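Local coordinates for protein phage terminase large subunit (Thermus phage P7426, PDB 7KS4) that probably drives viral DNA into empty capsids by ATP hydrolysis and, through a nuclease domain absent here, cuts the genome, this piece being its N-terminal ATPase domain, at residues Leu9-Glu17 against Leu28-Arg38. Sequence-based numbering, arbitrary orientation.
Sequences LRPSDKFFE and LAIHRSTAKRR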
ATOM      1  N   LEU A   9     -15.806  -4.804  -2.581  1.00 94.68           N
ATOM      2  CA  LEU A   9     -14.808  -3.865  -3.077  1.00 96.43           C
ATOM      3  C   LEU A   9     -14.019  -3.293  -1.902  1.00 91.43           C
ATOM      4  O   LEU A   9     -12.867  -2.894  -2.067  1.00 97.24           O
ATOM      5  CB  LEU A   9     -15.456  -2.749  -3.926  1.00101.36           C
ATOM      6  CG  LEU A   9     -16.652  -1.895  -3.477  1.00101.95           C
ATOM      7  CD1 LEU A   9     -17.780  -2.702  -2.873  1.00 98.66           C
ATOM      8  CD2 LEU A   9     -16.194  -0.846  -2.500  1.00100.91           C
ATOM      9  N   ARG A  10     -14.623  -3.273  -0.712  1.00 73.19           N
ATOM     10  CA  ARG A  10     -13.894  -2.888   0.487  1.00 63.72           C
ATOM     11  C   ARG A  10     -13.870  -4.045   1.479  1.00 55.07           C
ATOM     12  O   ARG A  10     -14.927  -4.621   1.775  1.00 53.79           O
ATOM     13  CB  ARG A  10     -14.512  -1.650   1.183  1.00 66.56           C
ATOM     14  CG  ARG A  10     -14.513  -0.308   0.415  1.00 76.92           C
ATOM     15  CD  ARG A  10     -13.428  -0.178  -0.664  1.00 81.21           C
ATOM     16  NE  ARG A  10     -12.102  -0.538  -0.165  1.00 77.93           N
ATOM     17  CZ  ARG A  10     -11.042  -0.769  -0.933  1.00 82.02           C
ATOM     18  NH1 ARG A  10      -9.883  -1.094  -0.381  1.00 74.81           N
ATOM     19  NH2 ARG A  10     -11.133  -0.679  -2.252  1.00103.69           N
ATOM     20  N   PRO A  11     -12.712  -4.399   2.036  1.00 51.26           N
ATOM     21  CA  PRO A  11     -12.703  -5.411   3.097  1.00 48.20           C
ATOM     22  C   PRO A  11     -13.541  -4.959   4.284  1.00 51.14           C
ATOM     23  O   PRO A  11     -13.540  -3.784   4.660  1.00 53.91           O
ATOM     24  CB  PRO A  11     -11.219  -5.546   3.457  1.00 44.58           C
ATOM     25  CG  PRO A  11     -10.591  -4.256   2.994  1.00 47.59           C
ATOM     26  CD  PRO A  11     -11.364  -3.863   1.774  1.00 52.03           C
ATOM     27  N   SER A  12     -14.262  -5.918   4.856  1.00 48.87           N
ATOM     28  CA  SER A  12     -15.230  -5.715   5.925  1.00 50.22           C
ATOM     29  C   SER A  12     -14.627  -6.056   7.290  1.00 47.03           C
ATOM     30  O   SER A  12     -13.565  -6.669   7.396  1.00 40.28           O
ATOM     31  CB  SER A  12     -16.466  -6.594   5.673  1.00 52.16           C
ATOM     32  OG  SER A  12     -16.107  -7.975   5.620  1.00 49.28           O
ATOM     33  N   ASP A  13     -15.340  -5.658   8.347  1.00 49.74           N
ATOM     34  CA  ASP A  13     -14.967  -6.094   9.690  1.00 48.86           C
ATOM     35  C   ASP A  13     -14.889  -7.614   9.769  1.00 43.25           C
ATOM     36  O   ASP A  13     -13.995  -8.163  10.418  1.00 38.69           O
ATOM     37  CB  ASP A  13     -15.966  -5.560  10.718  1.00 53.98           C
ATOM     38  CG  ASP A  13     -15.877  -4.052  10.893  1.00 59.24           C
ATOM     39  OD1 ASP A  13     -14.801  -3.477  10.615  1.00 59.87           O
ATOM     40  OD2 ASP A  13     -16.883  -3.443  11.313  1.00 64.21           O
ATOM     41  N   LYS A  14     -15.820  -8.309   9.114  1.00 45.40           N
ATOM     42  CA  LYS A  14     -15.769  -9.768   9.084  1.00 44.83           C
ATOM     43  C   LYS A  14     -14.488 -10.253   8.420  1.00 39.85           C
ATOM     44  O   LYS A  14     -13.858 -11.209   8.889  1.00 36.25           O
ATOM     45  CB  LYS A  14     -16.989 -10.324   8.353  1.00 49.96           C
ATOM     46  CG  LYS A  14     -18.317  -9.804   8.879  1.00 54.80           C
ATOM     47  CD  LYS A  14     -19.175 -10.901   9.489  1.00 59.12           C
ATOM     48  CE  LYS A  14     -20.046 -11.572   8.442  1.00 60.95           C
ATOM     49  NZ  LYS A  14     -20.785 -12.719   9.027  1.00 63.75           N
ATOM     50  N   PHE A  15     -14.077  -9.605   7.334  1.00 37.94           N
ATOM     51  CA  PHE A  15     -12.833 -10.008   6.692  1.00 36.29           C
ATOM     52  C   PHE A  15     -11.631  -9.691   7.575  1.00 34.75           C
ATOM     53  O   PHE A  15     -10.705 -10.503   7.673  1.00 33.77           O
ATOM     54  CB  PHE A  15     -12.692  -9.338   5.327  1.00 37.96           C
ATOM     55  CG  PHE A  15     -11.625  -9.954   4.469  1.00 37.20           C
ATOM     56  CD1 PHE A  15     -11.906 -11.061   3.682  1.00 37.54           C
ATOM     57  CD2 PHE A  15     -10.340  -9.438   4.457  1.00 35.36           C
ATOM     58  CE1 PHE A  15     -10.923 -11.638   2.894  1.00 38.68           C
ATOM     59  CE2 PHE A  15      -9.355 -10.010   3.671  1.00 35.09           C
ATOM     60  CZ  PHE A  15      -9.645 -11.110   2.892  1.00 37.61           C
ATOM     61  N   PHE A  16     -11.611  -8.514   8.204  1.00 29.75           N
ATOM     62  CA  PHE A  16     -10.542  -8.205   9.155  1.00 31.21           C
ATOM     63  C   PHE A  16     -10.446  -9.273  10.234  1.00 33.01           C
ATOM     64  O   PHE A  16      -9.347  -9.730  10.583  1.00 33.24           O
ATOM     65  CB  PHE A  16     -10.784  -6.845   9.812  1.00 33.52           C
ATOM     66  CG  PHE A  16     -10.735  -5.677   8.870  1.00 32.87           C
ATOM     67  CD1 PHE A  16      -9.993  -5.724   7.699  1.00 30.24           C
ATOM     68  CD2 PHE A  16     -11.427  -4.512   9.173  1.00 35.45           C
ATOM     69  CE1 PHE A  16      -9.950  -4.627   6.844  1.00 30.25           C
ATOM     70  CE2 PHE A  16     -11.384  -3.421   8.324  1.00 34.52           C
ATOM     71  CZ  PHE A  16     -10.644  -3.481   7.160  1.00 31.88           C
ATOM     72  N   GLU A  17     -11.590  -9.666  10.790  1.00 32.17           N
ATOM     73  CA  GLU A  17     -11.608 -10.674  11.841  1.00 36.06           C
ATOM     74  C   GLU A  17     -11.014 -11.992  11.357  1.00 35.42           C
ATOM     75  O   GLU A  17     -10.292 -12.667  12.103  1.00 34.59           O
ATOM     76  CB  GLU A  17     -13.042 -10.864  12.324  1.00 40.76           C
ATOM     77  CG  GLU A  17     -13.193 -11.727  13.547  1.00 49.92           C
ATOM     78  CD  GLU A  17     -12.930 -10.975  14.844  1.00 56.71           C
ATOM     79  OE1 GLU A  17     -12.217  -9.945  14.813  1.00 57.10           O
ATOM     80  OE2 GLU A  17     -13.449 -11.415  15.893  1.00 62.42           O
ATOM     81  N   LEU A  28      -7.941   2.235   9.292  1.00 42.58           N
ATOM     82  CA  LEU A  28      -9.361   2.120   8.986  1.00 41.27           C
ATOM     83  C   LEU A  28      -9.786   3.166   7.966  1.00 39.50           C
ATOM     84  O   LEU A  28     -10.545   2.864   7.041  1.00 37.01           O
ATOM     85  CB  LEU A  28     -10.177   2.255  10.270  1.00 44.55           C
ATOM     86  CG  LEU A  28     -11.643   1.831  10.219  1.00 46.76           C
ATOM     87  CD1 LEU A  28     -11.799   0.402   9.724  1.00 45.71           C
ATOM     88  CD2 LEU A  28     -12.247   1.986  11.608  1.00 50.15           C
ATOM     89  N   ALA A  29      -9.307   4.403   8.111  1.00 42.21           N
ATOM     90  CA  ALA A  29      -9.668   5.437   7.147  1.00 42.43           C
ATOM     91  C   ALA A  29      -9.215   5.057   5.742  1.00 39.60           C
ATOM     92  O   ALA A  29      -9.960   5.241   4.771  1.00 40.14           O
ATOM     93  CB  ALA A  29      -9.069   6.778   7.559  1.00 44.45           C
ATOM     94  N   ILE A  30      -8.004   4.509   5.616  1.00 36.11           N
ATOM     95  CA  ILE A  30      -7.515   4.048   4.317  1.00 34.28           C
ATOM     96  C   ILE A  30      -8.427   2.963   3.761  1.00 34.81           C
ATOM     97  O   ILE A  30      -8.786   2.973   2.579  1.00 33.16           O
ATOM     98  CB  ILE A  30      -6.061   3.558   4.442  1.00 33.36           C
ATOM     99  CG1 ILE A  30      -5.145   4.753   4.753  1.00 35.39           C
ATOM    100  CG2 ILE A  30      -5.618   2.807   3.167  1.00 33.52           C
ATOM    101  CD1 ILE A  30      -3.705   4.389   5.019  1.00 35.62           C
ATOM    102  N   HIS A  31      -8.798   1.994   4.602  1.00 35.80           N
ATOM    103  CA  HIS A  31      -9.615   0.876   4.131  1.00 35.79           C
ATOM    104  C   HIS A  31     -11.020   1.327   3.749  1.00 38.24           C
ATOM    105  O   HIS A  31     -11.620   0.769   2.826  1.00 36.73           O
ATOM    106  CB  HIS A  31      -9.702  -0.216   5.198  1.00 37.31           C
ATOM    107  CG  HIS A  31      -8.391  -0.858   5.517  1.00 38.25           C
ATOM    108  ND1 HIS A  31      -7.534  -1.325   4.546  1.00 35.93           N
ATOM    109  CD2 HIS A  31      -7.794  -1.120   6.704  1.00 40.40           C
ATOM    110  CE1 HIS A  31      -6.462  -1.841   5.118  1.00 37.65           C
ATOM    111  NE2 HIS A  31      -6.597  -1.730   6.427  1.00 40.25           N
ATOM    112  N   ARG A  32     -11.579   2.308   4.464  1.00 37.26           N
ATOM    113  CA  ARG A  32     -12.925   2.773   4.139  1.00 42.85           C
ATOM    114  C   ARG A  32     -12.957   3.615   2.870  1.00 40.24           C
ATOM    115  O   ARG A  32     -14.023   3.758   2.261  1.00 40.34           O
ATOM    116  CB  ARG A  32     -13.509   3.581   5.299  1.00 49.28           C
ATOM    117  CG  ARG A  32     -13.875   2.731   6.507  1.00 58.81           C
ATOM    118  CD  ARG A  32     -14.713   3.511   7.502  1.00 66.75           C
ATOM    119  NE  ARG A  32     -14.899   2.779   8.753  1.00 73.53           N
ATOM    120  CZ  ARG A  32     -15.902   1.942   9.006  1.00 80.51           C
ATOM    121  NH1 ARG A  32     -16.843   1.710   8.097  1.00 82.58           N
ATOM    122  NH2 ARG A  32     -15.967   1.330  10.181  1.00 84.73           N
ATOM    123  N   SER A  33     -11.820   4.164   2.459  1.00 38.34           N
ATOM    124  CA  SER A  33     -11.781   5.008   1.274  1.00 38.63           C
ATOM    125  C   SER A  33     -11.994   4.180   0.014  1.00 38.01           C
ATOM    126  O   SER A  33     -11.346   3.148  -0.178  1.00 37.80           O
ATOM    127  CB  SER A  33     -10.443   5.737   1.187  1.00 35.12           C
ATOM    128  OG  SER A  33     -10.329   6.414  -0.052  1.00 34.87           O
ATOM    129  N   THR A  34     -12.883   4.652  -0.856  1.00 38.92           N
ATOM    130  CA  THR A  34     -13.112   4.045  -2.159  1.00 40.04           C
ATOM    131  C   THR A  34     -12.361   4.754  -3.284  1.00 37.25           C
ATOM    132  O   THR A  34     -12.582   4.436  -4.458  1.00 38.28           O
ATOM    133  CB  THR A  34     -14.610   4.032  -2.467  1.00 45.22           C
ATOM    134  OG1 THR A  34     -15.111   5.376  -2.438  1.00 46.29           O
ATOM    135  CG2 THR A  34     -15.355   3.180  -1.443  1.00 48.04           C
ATOM    136  N   ALA A  35     -11.479   5.695  -2.956  1.00 32.55           N
ATOM    137  CA  ALA A  35     -10.769   6.450  -3.981  1.00 32.75           C
ATOM    138  C   ALA A  35      -9.826   5.542  -4.766  1.00 30.93           C
ATOM    139  O   ALA A  35      -9.154   4.674  -4.202  1.00 29.28           O
ATOM    140  CB  ALA A  35      -9.981   7.596  -3.346  1.00 30.84           C
ATOM    141  N   LYS A  36      -9.777   5.752  -6.081  1.00 32.86           N
ATOM    142  CA  LYS A  36      -8.879   4.967  -6.917  1.00 32.54           C
ATOM    143  C   LYS A  36      -7.421   5.361  -6.729  1.00 29.02           C
ATOM    144  O   LYS A  36      -6.537   4.580  -7.090  1.00 27.48           O
ATOM    145  CB  LYS A  36      -9.280   5.105  -8.388  1.00 37.96           C
ATOM    146  CG  LYS A  36     -10.683   4.597  -8.663  1.00 44.30           C
ATOM    147  CD  LYS A  36     -10.689   3.468  -9.680  1.00 50.72           C
ATOM    148  CE  LYS A  36     -12.055   2.795  -9.756  1.00 58.05           C
ATOM    149  NZ  LYS A  36     -13.156   3.766 -10.016  1.00 62.02           N
ATOM    150  N   ARG A  37      -7.155   6.538  -6.159  1.00 28.16           N
ATOM    151  CA  ARG A  37      -5.804   6.985  -5.831  1.00 28.70           C
ATOM    152  C   ARG A  37      -5.822   7.384  -4.360  1.00 29.70           C
ATOM    153  O   ARG A  37      -6.296   8.469  -4.011  1.00 29.50           O
ATOM    154  CB  ARG A  37      -5.358   8.151  -6.706  1.00 28.98           C
ATOM    155  CG  ARG A  37      -5.446   7.874  -8.203  1.00 28.51           C
ATOM    156  CD  ARG A  37      -4.355   6.920  -8.680  1.00 28.54           C
ATOM    157  NE  ARG A  37      -4.488   6.674 -10.116  1.00 29.21           N
ATOM    158  CZ  ARG A  37      -5.100   5.621 -10.657  1.00 31.59           C
ATOM    159  NH1 ARG A  37      -5.648   4.688  -9.892  1.00 31.68           N
ATOM    160  NH2 ARG A  37      -5.169   5.506 -11.983  1.00 31.92           N
ATOM    161  N   ARG A  38      -5.316   6.501  -3.513  1.00 27.94           N
ATOM    162  CA  ARG A  38      -5.169   6.766  -2.089  1.00 28.23           C
ATOM    163  C   ARG A  38      -3.703   7.052  -1.803  1.00 27.39           C
ATOM    164  O   ARG A  38      -2.833   6.231  -2.125  1.00 27.42           O
ATOM    165  CB  ARG A  38      -5.661   5.575  -1.271  1.00 28.73           C
ATOM    166  CG  ARG A  38      -7.171   5.390  -1.308  1.00 30.61           C
ATOM    167  CD  ARG A  38      -7.592   4.102  -0.603  1.00 31.92           C
ATOM    168  NE  ARG A  38      -7.229   2.903  -1.353  1.00 30.28           N
ATOM    169  CZ  ARG A  38      -7.400   1.657  -0.907  1.00 31.56           C
ATOM    170  NH1 ARG A  38      -7.911   1.436   0.301  1.00 33.06           N
ATOM    171  NH2 ARG A  38      -7.046   0.629  -1.663  1.00 31.27           N
TER
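With CG beside the backbone N (chi1 -64°), Arg10 bends at chi2 and chi3, which carries NE to the end of helix 25-32. Arg10 NE donates to His31 O over 3.3 Å, a long bond with the oxygen tilted from the guanidinium plane. Ser33 O sits above one face of that group, offset toward its rim, while the aliphatic part packs on Thr34, Arg10 CD lying 3.9 Å from Thr34 CG2. Arg10 is poorly ordered, so this grip is read with some caution.

Arg38 comes from the opposite direction, its guanidinium steeply inclined to that of Arg10, with NH1 of Arg10 3.3 Å from NH1 of Arg38. Two donors meet here without a bond between them; the shared anion Glu55, in a salt bridge with Arg38 and a weak hydrogen bond with Arg10, probably offsets their charge. A sulfate, probably from the crystallisation liquor, forms a salt bridge with Arg38 NH2, but its placement against Arg10 NH2 is too close to trust. Arg38 NH1 also donates to Ile30 O at 2.9 Å; Ser33 N reaches the same oxygen from the other face of its plane.

At the other end, Phe16 brings CZ to 3.7 Å from His31 CD2, the ring planes inclined obliquely at 49°. Leu28 CD1 closes on Phe16 CE2 at 4.1 Å, the side chains crossing at about a right angle. Hydrogen bonds between His31 ND1 and Glu55 and between His31 NE2 and the Tyr21 hydroxyl hold the imidazole's rotation, close to Gln27 of the ADP site.

Through these contacts the N-terminal arm and helix 13-19 pack against helix 25-32 and the turn leading into strand 37-42 of the P-loop ATPase sheet; helix 48-62 touches Pro11, Phe16 and His31, while strands 178-183 and 219-224 flank strand 37-42.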